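Local coordinates for protein fimbrium subunit Fim1C (Bacteroides vulgatus, PDB 4QB7) that is probably a component of the tip of the fimbrium, the filamentous cell-surface appendage that mediates adhesion and biofilm formation, at residues K194-S199 / S226-L231; T200-K205 / L268-V273; D284-I289 / E311-K316. One frame throughout, in Å; residues are numbered along the deposited sequence.

Contact 1: residues K194-S199 / S226-L231; sequences KLDPGS and STEQDL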
loop_
_atom_site.group_PDB
_atom_site.type_symbol
_atom_site.label_atom_id
_atom_site.label_comp_id
_atom_site.label_asym_id
_atom_site.label_seq_id
_atom_site.Cartn_x
_atom_site.Cartn_y
_atom_site.Cartn_z
ATOM N N LYS A 194 16.617 7.476 -2.763
ATOM C CA LYS A 194 15.635 7.965 -3.722
ATOM C C LYS A 194 15.082 6.784 -4.507
ATOM O O LYS A 194 15.809 5.809 -4.728
ATOM C CB LYS A 194 16.255 8.991 -4.698
ATOM C CG LYS A 194 16.573 10.347 -4.122
ATOM C CD LYS A 194 17.218 11.190 -5.169
ATOM C CE LYS A 194 17.588 12.569 -4.691
ATOM N NZ LYS A 194 17.186 13.612 -5.682
ATOM N N LEU A 195 13.809 6.865 -4.928
ATOM C CA LEU A 195 13.227 5.880 -5.834
ATOM C C LEU A 195 13.211 6.496 -7.230
ATOM O O LEU A 195 12.728 7.620 -7.404
ATOM C CB LEU A 195 11.814 5.424 -5.402
ATOM C CG LEU A 195 11.065 4.545 -6.415
ATOM C CD1 LEU A 195 11.606 3.098 -6.429
ATOM C CD2 LEU A 195 9.574 4.599 -6.182
ATOM N N ASP A 196 13.809 5.804 -8.204
ATOM C CA ASP A 196 13.827 6.220 -9.614
ATOM C C ASP A 196 12.699 5.452 -10.332
ATOM O O ASP A 196 12.853 4.257 -10.613
ATOM C CB ASP A 196 15.206 5.968 -10.245
ATOM C CG ASP A 196 15.384 6.499 -11.656
ATOM O OD1 ASP A 196 14.399 7.031 -12.229
ATOM O OD2 ASP A 196 16.509 6.394 -12.188
ATOM N N PRO A 197 11.534 6.093 -10.567
ATOM C CA PRO A 197 10.389 5.360 -11.140
ATOM C C PRO A 197 10.368 5.244 -12.664
ATOM O O PRO A 197 9.396 4.755 -13.230
ATOM C CB PRO A 197 9.200 6.205 -10.675
ATOM C CG PRO A 197 9.724 7.587 -10.666
ATOM C CD PRO A 197 11.160 7.484 -10.245
ATOM N N GLY A 198 11.420 5.696 -13.319
ATOM C CA GLY A 198 11.437 5.726 -14.768
ATOM C C GLY A 198 10.584 6.895 -15.220
ATOM O O GLY A 198 10.547 7.928 -14.536
ATOM N N SER A 199 9.868 6.734 -16.349
ATOM C CA SER A 199 9.009 7.772 -16.897
ATOM C C SER A 199 7.600 7.263 -17.230
ATOM O O SER A 199 6.655 8.055 -17.145
ATOM C CB SER A 199 9.644 8.395 -18.134
ATOM O OG SER A 199 10.182 7.422 -19.016
ATOM N N SER A 226 7.331 10.406 -12.718
ATOM C CA SER A 226 8.292 10.458 -13.828
ATOM C C SER A 226 9.585 11.142 -13.429
ATOM O O SER A 226 10.451 11.396 -14.278
ATOM C CB SER A 226 7.669 11.154 -15.035
ATOM O OG SER A 226 7.314 12.498 -14.750
ATOM N N THR A 227 9.727 11.437 -12.137
ATOM C CA THR A 227 10.917 12.092 -11.573
ATOM C C THR A 227 11.358 11.313 -10.352
ATOM O O THR A 227 10.533 10.619 -9.755
ATOM C CB THR A 227 10.602 13.559 -11.209
ATOM O OG1 THR A 227 9.498 13.597 -10.286
ATOM C CG2 THR A 227 10.302 14.420 -12.432
ATOM N N GLU A 228 12.641 11.444 -9.950
ATOM C CA GLU A 228 13.168 10.771 -8.755
ATOM C C GLU A 228 12.407 11.210 -7.521
ATOM O O GLU A 228 12.043 12.387 -7.393
ATOM C CB GLU A 228 14.654 11.028 -8.600
ATOM C CG GLU A 228 15.457 10.218 -9.597
ATOM C CD GLU A 228 16.957 10.359 -9.509
ATOM O OE1 GLU A 228 17.441 11.260 -8.787
ATOM O OE2 GLU A 228 17.646 9.580 -10.203
ATOM N N GLN A 229 12.072 10.250 -6.674
ATOM C CA GLN A 229 11.286 10.507 -5.465
ATOM C C GLN A 229 12.182 10.352 -4.290
ATOM O O GLN A 229 12.698 9.255 -4.083
ATOM C CB GLN A 229 10.071 9.550 -5.381
ATOM C CG GLN A 229 9.104 9.657 -6.575
ATOM C CD GLN A 229 8.438 11.013 -6.695
ATOM O OE1 GLN A 229 7.918 11.580 -5.719
ATOM N NE2 GLN A 229 8.456 11.571 -7.900
ATOM N N ASP A 230 12.426 11.454 -3.545
ATOM C CA ASP A 230 13.329 11.446 -2.394
ATOM C C ASP A 230 12.676 10.842 -1.166
ATOM O O ASP A 230 11.668 11.360 -0.664
ATOM C CB ASP A 230 13.863 12.848 -2.067
ATOM C CG ASP A 230 15.166 12.851 -1.266
ATOM O OD1 ASP A 230 15.637 11.749 -0.869
ATOM O OD2 ASP A 230 15.727 13.950 -1.049
ATOM N N LEU A 231 13.298 9.752 -0.668
ATOM C CA LEU A 231 12.866 8.995 0.504
ATOM C C LEU A 231 13.781 9.226 1.709
ATOM O O LEU A 231 13.587 8.590 2.736
ATOM C CB LEU A 231 12.857 7.479 0.177
ATOM C CG LEU A 231 12.011 6.972 -0.976
ATOM C CD1 LEU A 231 12.276 5.526 -1.188
ATOM C CD2 LEU A 231 10.535 7.150 -0.685
HETATM O O HOH W 1 16.875 13.943 -8.583
#

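Contact 2: residues T200-K205 / L268-V273; sequences TTLYNK and LYFIPV. With SO4 (sulfate ion), chain Q.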
loop_
_atom_site.group_PDB
_atom_site.type_symbol
_atom_site.label_atom_id
_atom_site.label_comp_id
_atom_site.label_asym_id
_atom_site.label_seq_id
_atom_site.Cartn_x
_atom_site.Cartn_y
_atom_site.Cartn_z
ATOM N N THR A 200 7.444 5.972 -17.618
ATOM C CA THR A 200 6.114 5.443 -17.981
ATOM C C THR A 200 5.839 4.069 -17.326
ATOM O O THR A 200 5.206 3.222 -17.955
ATOM C CB THR A 200 5.955 5.367 -19.535
ATOM O OG1 THR A 200 7.069 4.683 -20.124
ATOM C CG2 THR A 200 5.790 6.726 -20.185
ATOM N N THR A 201 6.226 3.882 -16.045
ATOM C CA THR A 201 6.094 2.595 -15.355
ATOM C C THR A 201 5.187 2.635 -14.122
ATOM O O THR A 201 4.305 1.796 -14.010
ATOM C CB THR A 201 7.508 2.092 -14.952
ATOM O OG1 THR A 201 8.342 2.049 -16.110
ATOM C CG2 THR A 201 7.493 0.727 -14.286
ATOM N N LEU A 202 5.450 3.547 -13.182
ATOM C CA LEU A 202 4.775 3.664 -11.894
ATOM C C LEU A 202 3.720 4.764 -11.898
ATOM O O LEU A 202 4.060 5.942 -12.014
ATOM C CB LEU A 202 5.816 3.923 -10.778
ATOM C CG LEU A 202 5.343 3.785 -9.332
ATOM C CD1 LEU A 202 4.901 2.361 -9.026
ATOM C CD2 LEU A 202 6.416 4.204 -8.367
ATOM N N TYR A 203 2.445 4.377 -11.711
ATOM C CA TYR A 203 1.346 5.333 -11.662
ATOM C C TYR A 203 1.350 6.100 -10.362
ATOM O O TYR A 203 1.602 5.511 -9.297
ATOM C CB TYR A 203 -0.032 4.625 -11.774
ATOM C CG TYR A 203 -0.335 3.913 -13.072
ATOM C CD1 TYR A 203 0.041 4.458 -14.293
ATOM C CD2 TYR A 203 -1.086 2.738 -13.086
ATOM C CE1 TYR A 203 -0.248 3.814 -15.492
ATOM C CE2 TYR A 203 -1.373 2.077 -14.283
ATOM C CZ TYR A 203 -0.949 2.622 -15.482
ATOM O OH TYR A 203 -1.205 2.000 -16.678
ATOM N N ASN A 204 0.983 7.391 -10.424
ATOM C CA ASN A 204 0.787 8.155 -9.199
ATOM C C ASN A 204 -0.716 8.331 -9.009
ATOM O O ASN A 204 -1.170 8.589 -7.905
ATOM C CB ASN A 204 1.537 9.481 -9.203
ATOM C CG ASN A 204 0.970 10.493 -10.130
ATOM O OD1 ASN A 204 0.671 10.210 -11.282
ATOM N ND2 ASN A 204 0.729 11.671 -9.609
ATOM N N LYS A 205 -1.486 8.151 -10.098
ATOM C CA LYS A 205 -2.941 8.245 -10.123
ATOM C C LYS A 205 -3.458 7.136 -11.038
ATOM O O LYS A 205 -2.891 6.944 -12.109
ATOM C CB LYS A 205 -3.377 9.649 -10.588
ATOM C CG LYS A 205 -4.759 10.040 -10.081
ATOM C CD LYS A 205 -5.264 11.353 -10.686
ATOM C CE LYS A 205 -6.509 11.870 -10.000
ATOM N NZ LYS A 205 -6.881 13.215 -10.503
ATOM N N LEU A 268 5.891 1.880 2.750
ATOM C CA LEU A 268 5.420 2.627 1.579
ATOM C C LEU A 268 4.353 1.829 0.883
ATOM O O LEU A 268 4.480 0.612 0.775
ATOM C CB LEU A 268 6.586 2.915 0.613
ATOM C CG LEU A 268 7.830 3.629 1.175
ATOM C CD1 LEU A 268 8.947 3.572 0.195
ATOM C CD2 LEU A 268 7.544 5.097 1.504
ATOM N N TYR A 269 3.287 2.498 0.423
ATOM C CA TYR A 269 2.141 1.857 -0.250
ATOM C C TYR A 269 1.912 2.513 -1.573
ATOM O O TYR A 269 1.443 3.651 -1.628
ATOM C CB TYR A 269 0.851 1.924 0.609
ATOM C CG TYR A 269 1.056 1.589 2.066
ATOM C CD1 TYR A 269 1.277 0.280 2.474
ATOM C CD2 TYR A 269 1.050 2.584 3.037
ATOM C CE1 TYR A 269 1.481 -0.038 3.818
ATOM C CE2 TYR A 269 1.226 2.275 4.392
ATOM C CZ TYR A 269 1.455 0.963 4.772
ATOM O OH TYR A 269 1.688 0.649 6.084
ATOM N N PHE A 270 2.222 1.793 -2.648
ATOM C CA PHE A 270 2.112 2.322 -4.012
ATOM C C PHE A 270 1.055 1.619 -4.838
ATOM O O PHE A 270 0.762 0.460 -4.556
ATOM C CB PHE A 270 3.468 2.129 -4.732
ATOM C CG PHE A 270 4.580 3.054 -4.311
ATOM C CD1 PHE A 270 4.659 4.346 -4.815
ATOM C CD2 PHE A 270 5.558 2.632 -3.422
ATOM C CE1 PHE A 270 5.686 5.207 -4.416
ATOM C CE2 PHE A 270 6.607 3.482 -3.055
ATOM C CZ PHE A 270 6.661 4.764 -3.551
ATOM N N ILE A 271 0.548 2.299 -5.921
ATOM C CA ILE A 271 -0.295 1.688 -6.949
ATOM C C ILE A 271 0.646 0.628 -7.581
ATOM O O ILE A 271 1.811 0.952 -7.890
ATOM C CB ILE A 271 -0.878 2.709 -7.961
ATOM C CG1 ILE A 271 -1.803 3.723 -7.267
ATOM C CG2 ILE A 271 -1.626 1.990 -9.081
ATOM C CD1 ILE A 271 -2.045 4.954 -8.015
ATOM N N PRO A 272 0.229 -0.660 -7.632
ATOM C CA PRO A 272 1.150 -1.702 -8.120
ATOM C C PRO A 272 1.512 -1.551 -9.600
ATOM O O PRO A 272 0.851 -0.804 -10.343
ATOM C CB PRO A 272 0.370 -2.999 -7.860
ATOM C CG PRO A 272 -1.042 -2.597 -7.896
ATOM C CD PRO A 272 -1.096 -1.229 -7.298
ATOM N N VAL A 273 2.569 -2.246 -10.026
ATOM C CA VAL A 273 2.975 -2.243 -11.435
ATOM C C VAL A 273 2.420 -3.543 -12.043
ATOM O O VAL A 273 2.635 -4.620 -11.482
ATOM C CB VAL A 273 4.516 -2.085 -11.638
ATOM C CG1 VAL A 273 4.878 -2.163 -13.108
ATOM C CG2 VAL A 273 5.012 -0.766 -11.057
HETATM S S SO4 Q . -3.580 -0.304 -18.167
HETATM O O1 SO4 Q . -2.457 -0.895 -18.913
HETATM O O2 SO4 Q . -4.166 0.822 -18.911
HETATM O O3 SO4 Q . -4.603 -1.333 -17.948
HETATM O O4 SO4 Q . -3.081 0.151 -16.874
HETATM O O HOH W 2 1.975 1.454 -11.592
HETATM O O HOH W 3 2.460 3.801 -7.507
#

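Contact 3: residues D284-I289 / E311-K316; sequences DLKLKI and EVSLPK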
loop_
_atom_site.group_PDB
_atom_site.type_symbol
_atom_site.label_atom_id
_atom_site.label_comp_id
_atom_site.label_asym_id
_atom_site.label_seq_id
_atom_site.Cartn_x
_atom_site.Cartn_y
_atom_site.Cartn_z
ATOM N N ASP A 284 13.352 -1.468 -14.323
ATOM C CA ASP A 284 12.204 -0.640 -14.697
ATOM C C ASP A 284 12.029 0.349 -13.559
ATOM O O ASP A 284 11.864 1.542 -13.792
ATOM C CB ASP A 284 10.937 -1.481 -14.963
ATOM C CG ASP A 284 10.793 -2.012 -16.386
ATOM O OD1 ASP A 284 11.791 -1.964 -17.149
ATOM O OD2 ASP A 284 9.678 -2.457 -16.746
ATOM N N LEU A 285 12.197 -0.155 -12.324
ATOM C CA LEU A 285 12.245 0.618 -11.090
ATOM C C LEU A 285 13.658 0.499 -10.510
ATOM O O LEU A 285 14.269 -0.579 -10.574
ATOM C CB LEU A 285 11.193 0.154 -10.083
ATOM C CG LEU A 285 9.736 0.351 -10.479
ATOM C CD1 LEU A 285 8.856 -0.274 -9.497
ATOM C CD2 LEU A 285 9.384 1.802 -10.623
ATOM N N LYS A 286 14.202 1.609 -10.003
ATOM C CA LYS A 286 15.549 1.639 -9.430
ATOM C C LYS A 286 15.585 2.424 -8.134
ATOM O O LYS A 286 14.721 3.262 -7.908
ATOM C CB LYS A 286 16.545 2.302 -10.410
ATOM C CG LYS A 286 16.796 1.560 -11.689
ATOM C CD LYS A 286 17.716 2.377 -12.561
ATOM C CE LYS A 286 17.329 2.376 -14.015
ATOM N NZ LYS A 286 17.720 1.106 -14.660
ATOM N N LEU A 287 16.630 2.211 -7.331
ATOM C CA LEU A 287 16.925 2.977 -6.127
ATOM C C LEU A 287 18.206 3.794 -6.361
ATOM O O LEU A 287 19.070 3.349 -7.100
ATOM C CB LEU A 287 17.111 2.060 -4.895
ATOM C CG LEU A 287 15.941 1.197 -4.429
ATOM C CD1 LEU A 287 16.394 0.302 -3.287
ATOM C CD2 LEU A 287 14.768 2.027 -3.969
ATOM N N LYS A 288 18.322 4.975 -5.750
ATOM C CA LYS A 288 19.514 5.833 -5.758
ATOM C C LYS A 288 19.927 5.936 -4.296
ATOM O O LYS A 288 19.152 6.442 -3.482
ATOM C CB LYS A 288 19.249 7.211 -6.408
ATOM C CG LYS A 288 18.858 7.189 -7.891
ATOM C CD LYS A 288 19.952 6.619 -8.792
ATOM C CE LYS A 288 19.687 6.883 -10.241
ATOM N NZ LYS A 288 20.126 8.242 -10.621
ATOM N N ILE A 289 21.069 5.339 -3.928
ATOM C CA ILE A 289 21.495 5.288 -2.533
ATOM C C ILE A 289 22.753 6.121 -2.302
ATOM O O ILE A 289 23.600 6.269 -3.206
ATOM C CB ILE A 289 21.668 3.818 -2.078
ATOM C CG1 ILE A 289 21.699 3.696 -0.531
ATOM C CG2 ILE A 289 22.844 3.127 -2.778
ATOM C CD1 ILE A 289 21.577 2.283 0.049
ATOM N N GLU A 311 23.189 4.073 -8.295
ATOM C CA GLU A 311 22.070 3.377 -8.902
ATOM C C GLU A 311 22.069 1.911 -8.503
ATOM O O GLU A 311 23.109 1.239 -8.523
ATOM C CB GLU A 311 22.177 3.514 -10.415
ATOM C CG GLU A 311 20.899 3.205 -11.137
ATOM C CD GLU A 311 21.047 3.275 -12.637
ATOM O OE1 GLU A 311 21.418 2.241 -13.244
ATOM O OE2 GLU A 311 20.752 4.355 -13.206
ATOM N N VAL A 312 20.887 1.432 -8.115
ATOM C CA VAL A 312 20.622 0.057 -7.710
ATOM C C VAL A 312 19.341 -0.359 -8.432
ATOM O O VAL A 312 18.292 0.206 -8.146
ATOM C CB VAL A 312 20.515 -0.072 -6.166
ATOM C CG1 VAL A 312 20.104 -1.470 -5.753
ATOM C CG2 VAL A 312 21.799 0.316 -5.483
ATOM N N SER A 313 19.427 -1.287 -9.400
ATOM C CA SER A 313 18.254 -1.751 -10.137
ATOM C C SER A 313 17.449 -2.727 -9.307
ATOM O O SER A 313 18.025 -3.628 -8.693
ATOM C CB SER A 313 18.656 -2.417 -11.450
ATOM O OG SER A 313 18.969 -1.476 -12.467
ATOM N N LEU A 314 16.115 -2.546 -9.275
ATOM C CA LEU A 314 15.217 -3.465 -8.591
ATOM C C LEU A 314 14.878 -4.605 -9.557
ATOM O O LEU A 314 14.817 -4.377 -10.781
ATOM C CB LEU A 314 13.964 -2.766 -8.057
ATOM C CG LEU A 314 14.219 -1.701 -6.997
ATOM C CD1 LEU A 314 12.951 -0.961 -6.647
ATOM C CD2 LEU A 314 14.922 -2.280 -5.771
ATOM N N PRO A 315 14.722 -5.856 -9.056
ATOM C CA PRO A 315 14.499 -6.981 -9.989
ATOM C C PRO A 315 13.155 -6.932 -10.691
ATOM O O PRO A 315 12.291 -6.140 -10.337
ATOM C CB PRO A 315 14.612 -8.223 -9.092
ATOM C CG PRO A 315 14.381 -7.747 -7.717
ATOM C CD PRO A 315 14.824 -6.322 -7.652
ATOM N N LYS A 316 12.986 -7.777 -11.699
ATOM C CA LYS A 316 11.720 -7.878 -12.409
ATOM C C LYS A 316 10.702 -8.510 -11.480
ATOM O O LYS A 316 11.084 -9.090 -10.456
ATOM C CB LYS A 316 11.849 -8.665 -13.739
ATOM C CG LYS A 316 12.231 -10.141 -13.631
ATOM C CD LYS A 316 12.015 -10.817 -14.974
ATOM C CE LYS A 316 12.324 -12.298 -15.001
ATOM N NZ LYS A 316 11.782 -12.955 -16.233
HETATM O O HOH W 4 11.971 -3.620 -12.014
#

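Contact 1: residues K194-S199 / S226-L231
Lys194 stands beside Asp230 in an antiparallel non-hydrogen-bonded pair, where strands 186-196 and 229-230 join in an antiparallel sheet of this fimbrillin-like protein. Its side chain runs over the short strand to Glu228. Lys194 CB lies 3.6 Å from Gln229 O. Lys194 CG, anti to the carbonyl carbon (chi1 -72°), packs 3.7 Å from Asp230 OD1, an oxygen hydrogen-bonded to Ser232. Lys194 CD comes within 3.6 Å of Glu228 OE1. Lys194 NZ makes only a long salt bridge to that oxygen, but water 1 joins the charges, accepting from Lys194 NZ at 2.9 Å and donating to Glu228 OE1 at 2.7 Å. Lys194 and Glu228 cross at about a right angle. On the other face, Leu195 pairs with Gln229 through two backbone hydrogen bonds, and its branched side chain suits the core: Leu195 CB lies 4.2 Å from Leu231 CD1, and Phe270 packs nearby. The Gln229 chain bends at chi2 (-63°), which places CD; its NE2 donates to Thr227 O from above the carbonyl plane. Pro197, lacking an N-H to donate, ends the pairing. Glu228 OE2 lies 3.9 Å from Asp196 OD2 but is salt-bridged to Lys288, so two lysines probably offset the repulsion between these carboxylates.

Contact 2: residues T200-K205 / L268-V273
Leu202 reaches Val273 and Phe270 with different methyls. Its chi1 of -168° sets CG anti to the backbone N. Leu202 CD1 lies 3.7 Å from Val273 CG2, and Leu202 CD2 meets the Phe270 ring obliquely, 4.0 Å from Phe270 CD1. Thr201 CG2 adds a contact to Val273 CG1 at 4.1 Å. Ile271 crosses Tyr203 at about a right angle: Ile271 CG2 is 4.1 Å from Tyr203 CB and equally near the ring edge at CD2, and Ile271 CD1 rests against the backbone of Asn204. The branched Leu202, Ile271 and Val273 offer methyls to fill the space between backbones that do not pair. This is a junction between sheets in a fimbrillin-like fold. Strand 259-270 leaves the large mixed sheet here, and the chain turns a corner at Asn204 and Lys205, as it joins a smaller antiparallel sheet. No direct hydrogen bond joins the segments; two waters link the backbones. Water 2 accepts from Tyr203 N and donates to Pro272 O at 2.8 Å, with a weak further bond to Thr201 O. Water 3 donates both to Tyr203 O and, at 2.9 Å, to Ile271 O. Tyr203 also binds an ion: its OH donates to sulfate O4 at 2.6 Å, in the ring plane; the sulfate probably came from the crystallisation liquor.

Contact 3: residues D284-I289 / E311-K316
Leu287 and Leu314 meet at about a right angle in the apolar centre, where Leu314 CD2 lies 3.9 Å from Leu287 CG and just as close to CD1 of the same leucine. The second methyl of Leu314, CD1, packs 4.0 Å from Leu285 CB, so one leucine spans two residues of the facing segment. Val312 sits directly opposite Leu287 and extends the layer to Ile289, the CG2 methyls of Val312 and Ile289 touching at 4.0 Å. Branched aliphatic residues suit this buried side, which strand 338-346 also lines, Ile338 lying against both Ile289 and Val312. The backbones form part of a beta hairpin made by strands 286-296 and 301-313, whose short segments here run 153° apart. Leu287 and Val312 are its hydrogen-bonded pair: Leu287 N gives a nearly straight bond to Val312 O (2.7 Å, 175°), and Val312 N returns one to Leu287 O. Beyond them Leu314 N donates to Leu285 O, carrying the pairing past the end of the regular strand.

The opposite face is polar. Lys286 crosses Glu311 obliquely, with Lys286 CD 3.5 Å from the carboxylate carbon, CD, of Glu311. A long lysine suits this edge, since its methylenes can pack on the glutamate while its charged tip bonds elsewhere: Lys286 NZ is hydrogen-bonded to Gly283 O and stays 4.1 Å from Glu311 OE1, beyond a salt bridge. An alanine in place of Lys286 would probably open a gap beside the Glu311 carboxylate and leave Gly283 O without its ammonium donor. Lys288 also lies alongside Glu311, pointing the same way. Its chain bends at chi2 (-63°), placing Lys288 CD 3.9 Å from Glu311 CA. Lys288 NZ goes to Glu228 in a salt bridge and weakly to Asn309.

Contacts 1 and 3 lie in one antiparallel sheet, their centres about 10 Å apart. Strand 186-196 of contact 1 runs next to strand 286-296 of contact 3, with probable hydrogen bonds from Asp196 N to Lys286 O (2.7 Å) and from Lys194 N to Lys288 O (2.8 Å). Contact 2 joins the apolar side: its centre is about 11 Å from that of contact 1, and Leu195 CD2 touches Leu202 CD2 at 3.9 Å. From contact 3, whose centre is about 15 Å from that of contact 2, Leu285 CD1 reaches Val273 CG2 at 4.2 Å. Leucines from all three thus share one core, while the sulfate is bound at Tyr203 in contact 2.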